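Local structure of fatty acid-binding protein homolog 8 (Caenorhabditis elegans, 6C1Z) at residues 12-17 / 133-138; 43-48 / 56-61. The protein binds unsaturated fatty acids such as oleic acid in the lysosome and carries them to the nucleus, where it activates transcription of genes promoting longevity. All coordinates share one frame; numbering follows the deposited sequence.

Contact 1: 12-17 / 133-138; sequences WKLVHS and REFVKE. With SO4 (sulfate ion), chain C.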
# COMPACT_ATOMS: atom_id res chain seq x y z
N TRP A 12 -8.91 6.19 6.91
CA TRP A 12 -7.90 7.21 6.65
C TRP A 12 -8.15 7.80 5.26
O TRP A 12 -8.44 7.06 4.31
CB TRP A 12 -6.51 6.56 6.70
CG TRP A 12 -6.14 5.89 8.00
CD1 TRP A 12 -6.31 4.57 8.33
CD2 TRP A 12 -5.51 6.50 9.14
NE1 TRP A 12 -5.84 4.33 9.60
CE2 TRP A 12 -5.35 5.50 10.11
CE3 TRP A 12 -5.07 7.82 9.44
CZ2 TRP A 12 -4.74 5.75 11.33
CZ3 TRP A 12 -4.48 8.05 10.64
CH2 TRP A 12 -4.33 7.03 11.58
N LYS A 13 -8.04 9.13 5.15
CA LYS A 13 -8.35 9.86 3.92
C LYS A 13 -7.07 10.47 3.36
O LYS A 13 -6.33 11.13 4.10
CB LYS A 13 -9.38 10.96 4.19
CG LYS A 13 -10.74 10.45 4.63
CD LYS A 13 -11.52 9.86 3.49
CE LYS A 13 -12.90 9.45 3.96
NZ LYS A 13 -13.81 9.09 2.83
N LEU A 14 -6.79 10.26 2.07
CA LEU A 14 -5.57 10.82 1.49
C LEU A 14 -5.62 12.34 1.48
O LEU A 14 -6.59 12.93 0.99
CB LEU A 14 -5.40 10.31 0.06
CG LEU A 14 -4.08 10.71 -0.61
CD1 LEU A 14 -2.92 9.92 -0.06
CD2 LEU A 14 -4.14 10.58 -2.11
N VAL A 15 -4.58 12.98 2.00
CA VAL A 15 -4.44 14.43 1.96
C VAL A 15 -3.22 14.91 1.18
O VAL A 15 -3.17 16.10 0.82
CB VAL A 15 -4.47 15.06 3.37
CG1 VAL A 15 -5.81 14.80 4.02
CG2 VAL A 15 -3.35 14.52 4.22
N HIS A 16 -2.22 14.08 0.92
CA HIS A 16 -1.08 14.53 0.13
C HIS A 16 -0.46 13.33 -0.58
O HIS A 16 -0.44 12.23 -0.04
CB HIS A 16 0.00 15.20 1.00
CG HIS A 16 1.26 15.50 0.25
ND1 HIS A 16 1.39 16.60 -0.57
CD2 HIS A 16 2.44 14.84 0.18
CE1 HIS A 16 2.60 16.61 -1.10
NE2 HIS A 16 3.26 15.55 -0.66
N SER A 17 0.07 13.58 -1.77
CA SER A 17 0.73 12.54 -2.56
C SER A 17 1.87 13.16 -3.36
O SER A 17 1.76 14.28 -3.85
CB SER A 17 -0.26 11.84 -3.50
OG SER A 17 0.37 10.79 -4.21
N ARG A 133 2.88 9.18 0.46
CA ARG A 133 1.48 9.53 0.65
C ARG A 133 1.22 9.77 2.12
O ARG A 133 1.86 9.16 2.99
CB ARG A 133 0.55 8.47 0.09
CG ARG A 133 0.22 8.82 -1.36
CD ARG A 133 0.17 7.65 -2.26
NE ARG A 133 -1.20 7.22 -2.52
CZ ARG A 133 -2.01 7.76 -3.42
NH1 ARG A 133 -1.64 8.82 -4.11
NH2 ARG A 133 -3.22 7.27 -3.60
N GLU A 134 0.31 10.69 2.40
CA GLU A 134 -0.08 11.05 3.75
C GLU A 134 -1.60 11.04 3.84
O GLU A 134 -2.30 11.58 2.97
CB GLU A 134 0.48 12.43 4.08
CG GLU A 134 0.14 12.93 5.45
CD GLU A 134 0.68 14.32 5.67
OE1 GLU A 134 0.39 15.21 4.85
OE2 GLU A 134 1.41 14.53 6.66
N PHE A 135 -2.11 10.46 4.94
CA PHE A 135 -3.54 10.32 5.21
C PHE A 135 -3.87 10.87 6.58
O PHE A 135 -3.03 10.87 7.50
CB PHE A 135 -3.95 8.83 5.27
CG PHE A 135 -3.74 8.05 3.99
CD1 PHE A 135 -2.48 7.64 3.59
CD2 PHE A 135 -4.83 7.67 3.21
CE1 PHE A 135 -2.31 6.92 2.45
CE2 PHE A 135 -4.67 6.96 2.05
CZ PHE A 135 -3.42 6.57 1.67
N VAL A 136 -5.11 11.35 6.73
CA VAL A 136 -5.64 11.79 8.02
C VAL A 136 -6.79 10.88 8.43
O VAL A 136 -7.48 10.29 7.58
CB VAL A 136 -6.11 13.26 8.01
CG1 VAL A 136 -4.99 14.16 7.60
CG2 VAL A 136 -7.34 13.43 7.11
N LYS A 137 -7.00 10.76 9.73
CA LYS A 137 -8.08 9.93 10.23
C LYS A 137 -9.43 10.46 9.75
O LYS A 137 -9.70 11.66 9.85
CB LYS A 137 -8.03 9.90 11.76
CG LYS A 137 -8.62 8.65 12.38
CD LYS A 137 -7.81 7.41 12.02
CE LYS A 137 -8.32 6.17 12.72
NZ LYS A 137 -8.08 6.23 14.18
N GLU A 138 -10.27 9.57 9.21
CA GLU A 138 -11.60 9.97 8.75
C GLU A 138 -12.38 10.59 9.89
O GLU A 138 -12.93 9.89 10.74
CB GLU A 138 -12.36 8.76 8.21
CG GLU A 138 -13.59 9.10 7.36
CD GLU A 138 -14.32 7.86 6.88
OE1 GLU A 138 -14.49 6.93 7.69
OE2 GLU A 138 -14.71 7.80 5.69
S SO4 C . 1.04 12.33 -7.60
O1 SO4 C . -0.40 12.38 -7.41
O2 SO4 C . 1.62 11.75 -6.38
O3 SO4 C . 1.37 11.55 -8.78
O4 SO4 C . 1.50 13.71 -7.75
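Segments 12-17 and 133-137, parts of the first and last strands of the fatty acid-binding protein beta-barrel, run antiparallel, their axes 135° apart. A classic beta bulge interrupts the pairing: Val-15 N and His-16 N both donate to Glu-134 O, at 2.8 and 3.2 Å. On the face of Trp-12, Leu-14 and Ser-17, Lys-137 lays CD over the six-membered ring of Trp-12, 3.4 Å from its centroid, a CH-pi contact; the indole NE1 bonds to Phe-8 O. Leu-14, CG anti to the backbone N (chi1 -174°), splits its branches: CD1 sits over the Phe-135 ring, 4.0 Å from the centroid, and CD2 over one face of the Arg-133 guanidinium. An alanine here would remove the guanidinium under Leu-14 CD2, the donor to Ser-17 OG and the cation-pi contact with Phe-20, and would probably leave Leu-14 and Ser-17 less firmly held. On the other face, Lys-13 NZ forms a salt bridge with Glu-138 OE2 at 3.3 Å and bonds to Thr-43 OG1, while Glu-138 OE1 salt-bridges Arg-11. Ser-17 OG accepts from Arg-133 NH1 at 2.8 Å, in the guanidinium plane, and donates to O2 of a sulfate, probably from the crystallisation liquor, at 2.7 Å.

Contact 2: 43-48 / 56-61; sequences TLEIKL and NQYSTF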
# COMPACT_ATOMS: atom_id res chain seq x y z
N THR A 43 -9.78 6.30 0.21
CA THR A 43 -9.95 6.04 1.63
C THR A 43 -9.33 4.68 1.93
O THR A 43 -9.64 3.69 1.26
CB THR A 43 -11.43 6.02 1.98
OG1 THR A 43 -11.96 7.32 1.72
CG2 THR A 43 -11.63 5.69 3.45
N LEU A 44 -8.46 4.64 2.93
CA LEU A 44 -7.79 3.42 3.33
C LEU A 44 -8.41 2.97 4.64
O LEU A 44 -8.39 3.72 5.62
CB LEU A 44 -6.29 3.66 3.48
CG LEU A 44 -5.45 2.59 4.20
CD1 LEU A 44 -5.53 1.26 3.49
CD2 LEU A 44 -4.00 3.05 4.33
N GLU A 45 -8.97 1.78 4.65
CA GLU A 45 -9.55 1.20 5.85
C GLU A 45 -8.64 0.06 6.28
O GLU A 45 -8.34 -0.83 5.49
CB GLU A 45 -10.94 0.66 5.53
CG GLU A 45 -11.56 -0.25 6.56
CD GLU A 45 -12.89 -0.78 6.09
OE1 GLU A 45 -12.91 -1.71 5.24
OE2 GLU A 45 -13.91 -0.24 6.55
N ILE A 46 -8.23 0.11 7.55
CA ILE A 46 -7.39 -0.93 8.14
C ILE A 46 -8.21 -1.56 9.25
O ILE A 46 -8.70 -0.86 10.16
CB ILE A 46 -6.08 -0.35 8.69
CG1 ILE A 46 -5.21 0.15 7.55
CG2 ILE A 46 -5.33 -1.39 9.52
CD1 ILE A 46 -3.99 0.95 8.02
N LYS A 47 -8.39 -2.87 9.19
CA LYS A 47 -9.10 -3.60 10.23
C LYS A 47 -8.39 -4.92 10.48
O LYS A 47 -7.59 -5.38 9.66
CB LYS A 47 -10.59 -3.79 9.87
CG LYS A 47 -10.87 -4.46 8.54
CD LYS A 47 -12.29 -4.17 8.00
CE LYS A 47 -13.37 -4.44 9.02
NZ LYS A 47 -14.75 -4.28 8.44
N LEU A 48 -8.65 -5.50 11.64
CA LEU A 48 -8.08 -6.77 12.05
C LEU A 48 -9.23 -7.71 12.41
O LEU A 48 -10.02 -7.42 13.32
CB LEU A 48 -7.15 -6.57 13.25
CG LEU A 48 -6.56 -7.83 13.87
CD1 LEU A 48 -5.78 -8.63 12.84
CD2 LEU A 48 -5.69 -7.47 15.06
N ASN A 56 -7.85 -2.18 3.05
CA ASN A 56 -8.77 -2.02 1.94
C ASN A 56 -8.74 -0.57 1.49
O ASN A 56 -9.01 0.33 2.29
CB ASN A 56 -10.18 -2.42 2.38
CG ASN A 56 -10.27 -3.87 2.77
OD1 ASN A 56 -9.49 -4.70 2.32
ND2 ASN A 56 -11.25 -4.19 3.60
N GLN A 57 -8.50 -0.35 0.21
CA GLN A 57 -8.43 1.00 -0.33
C GLN A 57 -9.64 1.21 -1.23
O GLN A 57 -9.90 0.40 -2.12
CB GLN A 57 -7.14 1.19 -1.12
CG GLN A 57 -6.85 2.62 -1.51
CD GLN A 57 -5.37 2.92 -1.53
OE1 GLN A 57 -4.84 3.44 -2.51
NE2 GLN A 57 -4.68 2.58 -0.45
N TYR A 58 -10.38 2.28 -0.99
CA TYR A 58 -11.59 2.55 -1.76
C TYR A 58 -11.47 3.83 -2.56
O TYR A 58 -11.03 4.86 -2.04
CB TYR A 58 -12.82 2.66 -0.85
CG TYR A 58 -13.14 1.38 -0.13
CD1 TYR A 58 -13.84 0.37 -0.77
CD2 TYR A 58 -12.77 1.19 1.19
CE1 TYR A 58 -14.15 -0.81 -0.12
CE2 TYR A 58 -13.08 0.00 1.86
CZ TYR A 58 -13.75 -1.00 1.18
OH TYR A 58 -14.05 -2.16 1.86
N SER A 59 -11.89 3.80 -3.82
CA SER A 59 -11.88 5.01 -4.62
C SER A 59 -12.85 4.86 -5.78
O SER A 59 -13.33 3.77 -6.07
CB SER A 59 -10.49 5.31 -5.18
OG SER A 59 -10.18 4.49 -6.30
N THR A 60 -13.11 5.99 -6.46
CA THR A 60 -14.00 5.98 -7.61
C THR A 60 -13.44 5.13 -8.74
O THR A 60 -14.21 4.58 -9.54
CB THR A 60 -14.25 7.41 -8.10
OG1 THR A 60 -13.01 8.10 -8.30
CG2 THR A 60 -15.10 8.18 -7.11
N PHE A 61 -12.12 5.00 -8.83
CA PHE A 61 -11.49 4.28 -9.94
C PHE A 61 -11.38 2.78 -9.68
O PHE A 61 -11.56 1.98 -10.61
CB PHE A 61 -10.11 4.87 -10.22
CG PHE A 61 -9.40 4.22 -11.37
CD1 PHE A 61 -9.90 4.31 -12.65
CD2 PHE A 61 -8.22 3.53 -11.16
CE1 PHE A 61 -9.24 3.71 -13.71
CE2 PHE A 61 -7.56 2.93 -12.23
CZ PHE A 61 -8.07 3.02 -13.50
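Glu-45 holds CG anti to its backbone N (chi1 167°) and stays extended beyond it, while Asn-56 and Tyr-58 set CG anti to their carbonyl carbons, so the three side chains gather on one face of the sheet, with the carboxylate beside the phenol. Asn-56 runs alongside Glu-45 in the same direction. Glu-45 OE1 reaches the edge of the Tyr-58 ring, in its plane, 3.6 Å from OH and 3.8 Å from CE2; carboxylate and ring stand almost perpendicular, 88° apart. The other oxygen, OE2, has a long, weak ion pair with Arg-11. Beneath these side chains the backbones make two pairs of reciprocal bonds. Glu-45 N to Asn-56 O is 2.8 Å and practically straight at 178°, and Asn-56 N returns the bond almost head-on to the carbonyl of Glu-45; Thr-43 and Tyr-58 exchange the second pair. Between them, Leu-44 and Gln-57 form a non-hydrogen-bonded pair on the reverse face. Leu-44 brings CD1 to 3.8 Å from Asn-56 O, and its side chain also packs on Leu-120 and Gln-122 of strand 119-126. This is an antiparallel beta hairpin, 43-49 with 52-58, in the wall of the fatty acid-binding protein barrel.

In the fold
The centres of the two contacts lie about 11 Å apart in one antiparallel sheet, where the strand order 52-58, 43-49, 10-18, 129-137 makes them neighbours. Contact 1 joins the first and last strands of the chain, far apart in sequence, in the middle of the sheet, whereas contact 2 is a local hairpin within the intervening chain, after helices 20-27 and 31-39. They meet directly: Trp-12 O probably accepts a hydrogen bond from Leu-44 N at 2.8 Å, and Phe-135 CE2 packs on Leu-44 CB at 3.9 Å. Chain ends and hairpin thus form one continuous piece of barrel wall, in a family whose barrel encloses the lipid, although this structure holds no fatty acid.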